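Bile salt hydrolase/transferase (Clostridium perfringens, PDB 2RLC) hydrolyses glycine- and taurine-conjugated bile salts to free bile acids and the amino acid, and also acts as a bile acid amine N-acyltransferase. Local coordinates at residues A[16-21]-A[273-278]; A[169-174]-A[226-231]. All coordinates share one frame; numbering follows the deposited sequence.

How the interactions relate
Both contacts reach one six-stranded antiparallel sheet: interaction 1 joins its two middle strands, and interaction 2 packs helix 224-242 against its outer strand 171-172. Along the chain, interaction 2 is nested inside the loop closed by interaction 1. Their centres lie about 14 Å apart, and they touch where Asp20 OD2 comes within 4.2 Å of Arg227 NH1. Both also grip position 1, the inferred nucleophile, here oxidised to cysteinesulfonic acid: Asp20 N bonds its sulfonate and Arg227 NH1 its backbone carbonyl. Cholate lies by Arg17, Met19 and Ile21 of interaction 1; glycine lies beside Asn174 and Arg227 of interaction 2, with the side chain of Asp20 about 4 Å away at the nearest atoms.

Interaction 1 of 2, residues A[16-21]-A[273-278]; sequences GRNMDI and DLTQYT. With CHD (cholic acid), chain D.
Met19, a selenomethionine, meets Tyr277 where strands 13-21 and 274-282 pair antiparallel in the middle of the Ntn-hydrolase core sheet. Its CB sits over one face of the tyrosine ring, 3.6 Å from the centroid, a CH-pi contact. With CG anti to the backbone N (chi1 169°) and the chain bent beyond, methyl CE curls over the centre of the Arg17 guanidinium. Met19 N gives a straight bond of 2.8 Å to Tyr277 O, while Met19 O takes Gln276 N. Gln276 and Tyr277 together oppose this one residue, a beta bulge that leaves the buried Tyr277 N without a partner in the model. From the bulge itself, the side chain of Gln276 reaches along the partner strand, NE2 donating to Ile21 O at 2.9 Å. On the other face of the sheet hydroxyls bridge the strands: Thr278 OG1 donates to Asn18 OD1 (2.7 Å), and Thr275 OG1 to Asp20 OD1 (2.6 Å) from above the carboxylate plane. Farther out, Asp68 takes a salt bridge from Arg17 NH1 and a hydrogen bond from Tyr277 OH, and Gly79 O binds Arg17 NH2. So positioned, Arg17 NH2 lies 2.9 Å from carboxylate atom O26 of cholate.

Interaction 2 of 2, residues A[169-174]-A[226-231]; sequences IGVLTN and SRFIRV. With GLY (glycine), chain E.
Phe228 is the main bump of this contact: its ring projects from helix 224-242 into a hollow formed by Val171 of the short outer strand 171-172 and by Ile169 and Thr173 on either side of it in sequence. This is a helix packed on a sheet, as in the layered Ntn-hydrolase fold. Methyl Val171 CG2 lies over the centre of one ring face, 3.7 Å from the centroid, a CH-pi contact. The rim is filled by Ile169 CD1, 3.7 Å from Phe228 CZ, and by Thr173 OG1, which lies in the ring plane and is itself bonded to Pro224 O. The ring fits there because CG stands anti to the backbone N of Phe228 (chi1 -169°). Leu172 turns the other way, onto His142 and Met144 of strand 141-146. Thr173 CG2 fills the notch between two helix residues, 3.5 Å from both Phe228 N and Arg227 NH1.

Beyond this notch the packing becomes polar. Arg227 NH2 offers an N-H in the guanidinium plane to Asn174 OD1, a nearly straight bond of 2.9 Å, although the amide plane is turned 66° from that of the guanidinium. Phe222 O holds Arg227 NE, and the backbone O of the modified residue at position 1 holds NH1, so the guanidinium is fixed in rotation. Asn174 ND2 donates to Asn81 O, which settles the amide orientation and leaves OD1 as acceptor. That oxygen also receives a weak bond from N of the product glycine at 3.3 Å, consistent with a role in placing the leaving amine.

Interaction 1 of 2, residues A[16-21]-A[273-278]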
loop_
_atom_site.group_PDB
_atom_site.type_symbol
_atom_site.label_atom_id
_atom_site.label_comp_id
_atom_site.label_asym_id
_atom_site.label_seq_id
_atom_site.Cartn_x
_atom_site.Cartn_y
_atom_site.Cartn_z
ATOM N N GLY A 16 25.358 -8.661 10.629
ATOM C CA GLY A 16 25.241 -7.410 11.364
ATOM C C GLY A 16 23.824 -6.915 11.503
ATOM O O GLY A 16 22.865 -7.663 11.296
ATOM N N ARG A 17 23.700 -5.635 11.844
ATOM C CA ARG A 17 22.414 -5.072 12.216
ATOM C C ARG A 17 22.395 -3.555 12.193
ATOM O O ARG A 17 23.437 -2.902 12.327
ATOM C CB ARG A 17 22.022 -5.556 13.619
ATOM C CG ARG A 17 23.052 -5.239 14.721
ATOM C CD ARG A 17 22.742 -3.929 15.459
ATOM N NE ARG A 17 21.427 -3.965 16.096
ATOM C CZ ARG A 17 21.156 -4.608 17.228
ATOM N NH1 ARG A 17 22.110 -5.269 17.872
ATOM N NH2 ARG A 17 19.926 -4.585 17.725
ATOM N N ASN A 18 21.192 -3.017 12.018
ATOM C CA ASN A 18 20.868 -1.648 12.380
ATOM C C ASN A 18 20.443 -1.631 13.839
ATOM O O ASN A 18 19.638 -2.468 14.261
ATOM C CB ASN A 18 19.698 -1.135 11.540
ATOM C CG ASN A 18 20.113 -0.678 10.155
ATOM O OD1 ASN A 18 21.293 -0.485 9.871
ATOM N ND2 ASN A 18 19.126 -0.482 9.289
HETATM N N MSE A 19 20.984 -0.683 14.600
HETATM C CA MSE A 19 20.527 -0.417 15.958
HETATM C C MSE A 19 19.576 0.769 15.910
HETATM O O MSE A 19 20.003 1.895 15.661
HETATM C CB MSE A 19 21.711 -0.111 16.879
HETATM C CG MSE A 19 21.329 0.450 18.253
HETATM SE SE MSE A 19 20.302 -0.821 19.305
HETATM C CE MSE A 19 21.674 -2.165 19.535
ATOM N N ASP A 20 18.291 0.504 16.144
ATOM C CA ASP A 20 17.259 1.534 16.080
ATOM C C ASP A 20 16.709 1.836 17.470
ATOM O O ASP A 20 15.834 1.123 17.964
ATOM C CB ASP A 20 16.112 1.100 15.151
ATOM C CG ASP A 20 16.594 0.666 13.773
ATOM O OD1 ASP A 20 17.670 1.129 13.331
ATOM O OD2 ASP A 20 15.883 -0.136 13.131
ATOM N N ILE A 21 17.235 2.888 18.098
ATOM C CA ILE A 21 16.802 3.308 19.443
ATOM C C ILE A 21 16.795 4.834 19.570
ATOM O O ILE A 21 17.407 5.528 18.757
ATOM C CB ILE A 21 17.674 2.693 20.572
ATOM C CG1 ILE A 21 19.163 2.951 20.312
ATOM C CG2 ILE A 21 17.375 1.197 20.746
ATOM C CD1 ILE A 21 20.088 2.406 21.382
ATOM N N ASP A 273 13.163 8.139 17.123
ATOM C CA ASP A 273 13.755 6.822 17.023
ATOM C C ASP A 273 14.574 6.813 15.740
ATOM O O ASP A 273 14.051 7.073 14.658
ATOM C CB ASP A 273 12.655 5.761 16.971
ATOM C CG ASP A 273 13.164 4.362 17.259
ATOM O OD1 ASP A 273 14.336 4.203 17.657
ATOM O OD2 ASP A 273 12.373 3.410 17.088
ATOM N N LEU A 274 15.868 6.551 15.857
ATOM C CA LEU A 274 16.710 6.541 14.669
ATOM C C LEU A 274 17.656 5.354 14.642
ATOM O O LEU A 274 17.852 4.683 15.656
ATOM C CB LEU A 274 17.456 7.872 14.509
ATOM C CG LEU A 274 18.324 8.395 15.650
ATOM C CD1 LEU A 274 19.751 7.948 15.447
ATOM C CD2 LEU A 274 18.259 9.903 15.690
ATOM N N THR A 275 18.214 5.086 13.467
ATOM C CA THR A 275 19.260 4.090 13.334
ATOM C C THR A 275 20.552 4.709 13.844
ATOM O O THR A 275 21.222 5.469 13.138
ATOM C CB THR A 275 19.386 3.588 11.884
ATOM O OG1 THR A 275 18.157 2.955 11.513
ATOM C CG2 THR A 275 20.525 2.576 11.752
ATOM N N GLN A 276 20.864 4.393 15.097
ATOM C CA GLN A 276 22.009 4.962 15.796
ATOM C C GLN A 276 23.314 4.484 15.191
ATOM O O GLN A 276 24.234 5.278 14.985
ATOM C CB GLN A 276 21.949 4.626 17.289
ATOM C CG GLN A 276 20.726 5.200 18.003
ATOM C CD GLN A 276 20.825 6.698 18.262
ATOM O OE1 GLN A 276 21.826 7.341 17.932
ATOM N NE2 GLN A 276 19.776 7.264 18.854
ATOM N N TYR A 277 23.386 3.185 14.910
ATOM C CA TYR A 277 24.532 2.613 14.219
ATOM C C TYR A 277 24.161 1.430 13.338
ATOM O O TYR A 277 23.097 0.817 13.495
ATOM C CB TYR A 277 25.670 2.256 15.197
ATOM C CG TYR A 277 25.467 1.029 16.065
ATOM C CD1 TYR A 277 25.758 -0.255 15.584
ATOM C CD2 TYR A 277 25.038 1.153 17.384
ATOM C CE1 TYR A 277 25.591 -1.381 16.387
ATOM C CE2 TYR A 277 24.876 0.033 18.197
ATOM C CZ TYR A 277 25.147 -1.226 17.693
ATOM O OH TYR A 277 24.979 -2.323 18.507
ATOM N N THR A 278 25.050 1.135 12.398
ATOM C CA THR A 278 24.957 -0.055 11.573
ATOM C C THR A 278 26.271 -0.808 11.690
ATOM O O THR A 278 27.334 -0.262 11.380
ATOM C CB THR A 278 24.685 0.296 10.094
ATOM O OG1 THR A 278 23.462 1.035 9.993
ATOM C CG2 THR A 278 24.581 -0.974 9.250
HETATM C C1 CHD D . 21.264 -0.699 30.776
HETATM C C2 CHD D . 19.804 -0.242 30.799
HETATM C C3 CHD D . 19.002 -1.014 31.839
HETATM O O3 CHD D . 17.623 -0.655 31.725
HETATM C C4 CHD D . 19.143 -2.519 31.620
HETATM C C5 CHD D . 20.597 -3.008 31.483
HETATM C C6 CHD D . 20.604 -4.515 31.182
HETATM C C7 CHD D . 20.292 -4.881 29.724
HETATM O O7 CHD D . 18.874 -4.797 29.516
HETATM C C8 CHD D . 21.060 -4.029 28.696
HETATM C C9 CHD D . 21.031 -2.521 29.030
HETATM C C10 CHD D . 21.446 -2.195 30.483
HETATM C C11 CHD D . 21.757 -1.678 27.959
HETATM C C12 CHD D . 21.269 -1.959 26.529
HETATM O O12 CHD D . 19.943 -1.433 26.364
HETATM C C13 CHD D . 21.319 -3.459 26.189
HETATM C C14 CHD D . 20.522 -4.195 27.266
HETATM C C15 CHD D . 20.272 -5.611 26.732
HETATM C C16 CHD D . 20.263 -5.402 25.203
HETATM C C17 CHD D . 20.501 -3.898 24.968
HETATM C C18 CHD D . 22.777 -3.933 26.089
HETATM C C19 CHD D . 22.929 -2.478 30.727
HETATM C C20 CHD D . 21.036 -3.594 23.552
HETATM C C21 CHD D . 21.212 -2.102 23.271
HETATM C C22 CHD D . 20.178 -4.222 22.447
HETATM C C23 CHD D . 18.693 -3.852 22.545
HETATM O O25 CHD D . 17.077 -2.714 21.245
HETATM C C24 CHD D . 18.129 -3.390 21.225
HETATM O O26 CHD D . 18.724 -3.696 20.168
HETATM O O HOH W 1 13.219 1.273 18.103
#

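Interaction 2 of 2, residues A[169-174]-A[226-231]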
loop_
_atom_site.group_PDB
_atom_site.type_symbol
_atom_site.label_atom_id
_atom_site.label_comp_id
_atom_site.label_asym_id
_atom_site.label_seq_id
_atom_site.Cartn_x
_atom_site.Cartn_y
_atom_site.Cartn_z
ATOM N N ILE A 169 15.809 -16.879 5.463
ATOM C CA ILE A 169 15.509 -15.596 4.831
ATOM C C ILE A 169 16.720 -14.663 4.897
ATOM O O ILE A 169 16.909 -13.816 4.017
ATOM C CB ILE A 169 14.262 -14.941 5.463
ATOM C CG1 ILE A 169 13.112 -15.949 5.501
ATOM C CG2 ILE A 169 13.840 -13.706 4.671
ATOM C CD1 ILE A 169 12.183 -15.760 6.660
ATOM N N GLY A 170 17.534 -14.838 5.936
ATOM C CA GLY A 170 18.770 -14.075 6.116
ATOM C C GLY A 170 18.570 -12.761 6.848
ATOM O O GLY A 170 19.484 -11.929 6.903
ATOM N N VAL A 171 17.373 -12.573 7.404
ATOM C CA VAL A 171 16.998 -11.308 8.041
ATOM C C VAL A 171 16.196 -11.508 9.328
ATOM O O VAL A 171 15.623 -12.574 9.569
ATOM C CB VAL A 171 16.205 -10.366 7.076
ATOM C CG1 VAL A 171 16.903 -10.242 5.726
ATOM C CG2 VAL A 171 14.771 -10.847 6.883
ATOM N N LEU A 172 16.160 -10.465 10.150
ATOM C CA LEU A 172 15.322 -10.434 11.338
ATOM C C LEU A 172 15.007 -8.982 11.663
ATOM O O LEU A 172 15.828 -8.098 11.420
ATOM C CB LEU A 172 16.033 -11.099 12.526
ATOM C CG LEU A 172 15.229 -11.336 13.813
ATOM C CD1 LEU A 172 14.111 -12.355 13.601
ATOM C CD2 LEU A 172 16.142 -11.775 14.952
ATOM N N THR A 173 13.814 -8.736 12.194
ATOM C CA THR A 173 13.489 -7.413 12.718
ATOM C C THR A 173 13.001 -7.525 14.158
ATOM O O THR A 173 13.762 -7.919 15.040
ATOM C CB THR A 173 12.486 -6.629 11.831
ATOM O OG1 THR A 173 11.281 -7.384 11.665
ATOM C CG2 THR A 173 13.093 -6.300 10.459
ATOM N N ASN A 174 11.739 -7.185 14.395
ATOM C CA ASN A 174 11.172 -7.234 15.733
ATOM C C ASN A 174 9.885 -8.059 15.733
ATOM O O ASN A 174 9.742 -8.976 14.923
ATOM C CB ASN A 174 10.945 -5.815 16.263
ATOM C CG ASN A 174 12.151 -4.908 16.052
ATOM O OD1 ASN A 174 12.134 -4.022 15.197
ATOM N ND2 ASN A 174 13.211 -5.142 16.819
ATOM N N SER A 226 7.122 -4.248 7.922
ATOM C CA SER A 226 7.471 -3.631 6.641
ATOM C C SER A 226 8.967 -3.695 6.375
ATOM O O SER A 226 9.392 -3.997 5.256
ATOM C CB SER A 226 6.985 -2.186 6.595
ATOM O OG SER A 226 5.569 -2.147 6.627
ATOM N N ARG A 227 9.759 -3.430 7.411
ATOM C CA ARG A 227 11.211 -3.502 7.287
ATOM C C ARG A 227 11.677 -4.920 6.967
ATOM O O ARG A 227 12.579 -5.097 6.149
ATOM C CB ARG A 227 11.899 -2.969 8.542
ATOM C CG ARG A 227 11.816 -1.456 8.678
ATOM C CD ARG A 227 12.667 -0.947 9.825
ATOM N NE ARG A 227 11.998 -1.102 11.114
ATOM C CZ ARG A 227 12.251 -2.071 11.986
ATOM N NH1 ARG A 227 13.165 -2.993 11.717
ATOM N NH2 ARG A 227 11.586 -2.116 13.134
ATOM N N PHE A 228 11.055 -5.920 7.597
ATOM C CA PHE A 228 11.366 -7.331 7.325
ATOM C C PHE A 228 11.148 -7.652 5.847
ATOM O O PHE A 228 12.025 -8.219 5.195
ATOM C CB PHE A 228 10.513 -8.257 8.210
ATOM C CG PHE A 228 10.948 -9.708 8.196
ATOM C CD1 PHE A 228 10.653 -10.536 7.110
ATOM C CD2 PHE A 228 11.626 -10.253 9.283
ATOM C CE1 PHE A 228 11.044 -11.873 7.098
ATOM C CE2 PHE A 228 12.024 -11.595 9.282
ATOM C CZ PHE A 228 11.729 -12.406 8.189
ATOM N N ILE A 229 9.978 -7.285 5.327
ATOM C CA ILE A 229 9.659 -7.478 3.910
ATOM C C ILE A 229 10.702 -6.826 2.999
ATOM O O ILE A 229 11.256 -7.485 2.113
ATOM C CB ILE A 229 8.239 -6.953 3.563
ATOM C CG1 ILE A 229 7.160 -7.719 4.352
ATOM C CG2 ILE A 229 7.981 -7.006 2.044
ATOM C CD1 ILE A 229 7.190 -9.242 4.189
ATOM N N ARG A 230 10.973 -5.541 3.229
ATOM C CA ARG A 230 11.927 -4.804 2.397
ATOM C C ARG A 230 13.310 -5.461 2.333
ATOM O O ARG A 230 13.811 -5.724 1.238
ATOM C CB ARG A 230 12.024 -3.325 2.801
ATOM C CG ARG A 230 10.774 -2.521 2.480
ATOM C CD ARG A 230 11.087 -1.084 2.037
ATOM N NE ARG A 230 11.791 -0.291 3.048
ATOM C CZ ARG A 230 11.222 0.253 4.124
ATOM N NH1 ARG A 230 9.927 0.078 4.371
ATOM N NH2 ARG A 230 11.957 0.963 4.970
ATOM N N VAL A 231 13.918 -5.732 3.490
ATOM C CA VAL A 231 15.261 -6.333 3.511
ATOM C C VAL A 231 15.292 -7.752 2.954
ATOM O O VAL A 231 16.265 -8.137 2.303
ATOM C CB VAL A 231 15.950 -6.290 4.905
ATOM C CG1 VAL A 231 16.411 -4.884 5.223
ATOM C CG2 VAL A 231 15.052 -6.856 6.006
HETATM N N GLY E . 12.667 -1.060 16.598
HETATM C CA GLY E . 12.201 -1.764 17.779
HETATM C C GLY E . 10.697 -1.754 17.882
HETATM O O GLY E . 10.088 -0.681 17.676
HETATM O OXT GLY E . 10.122 -2.825 18.172
#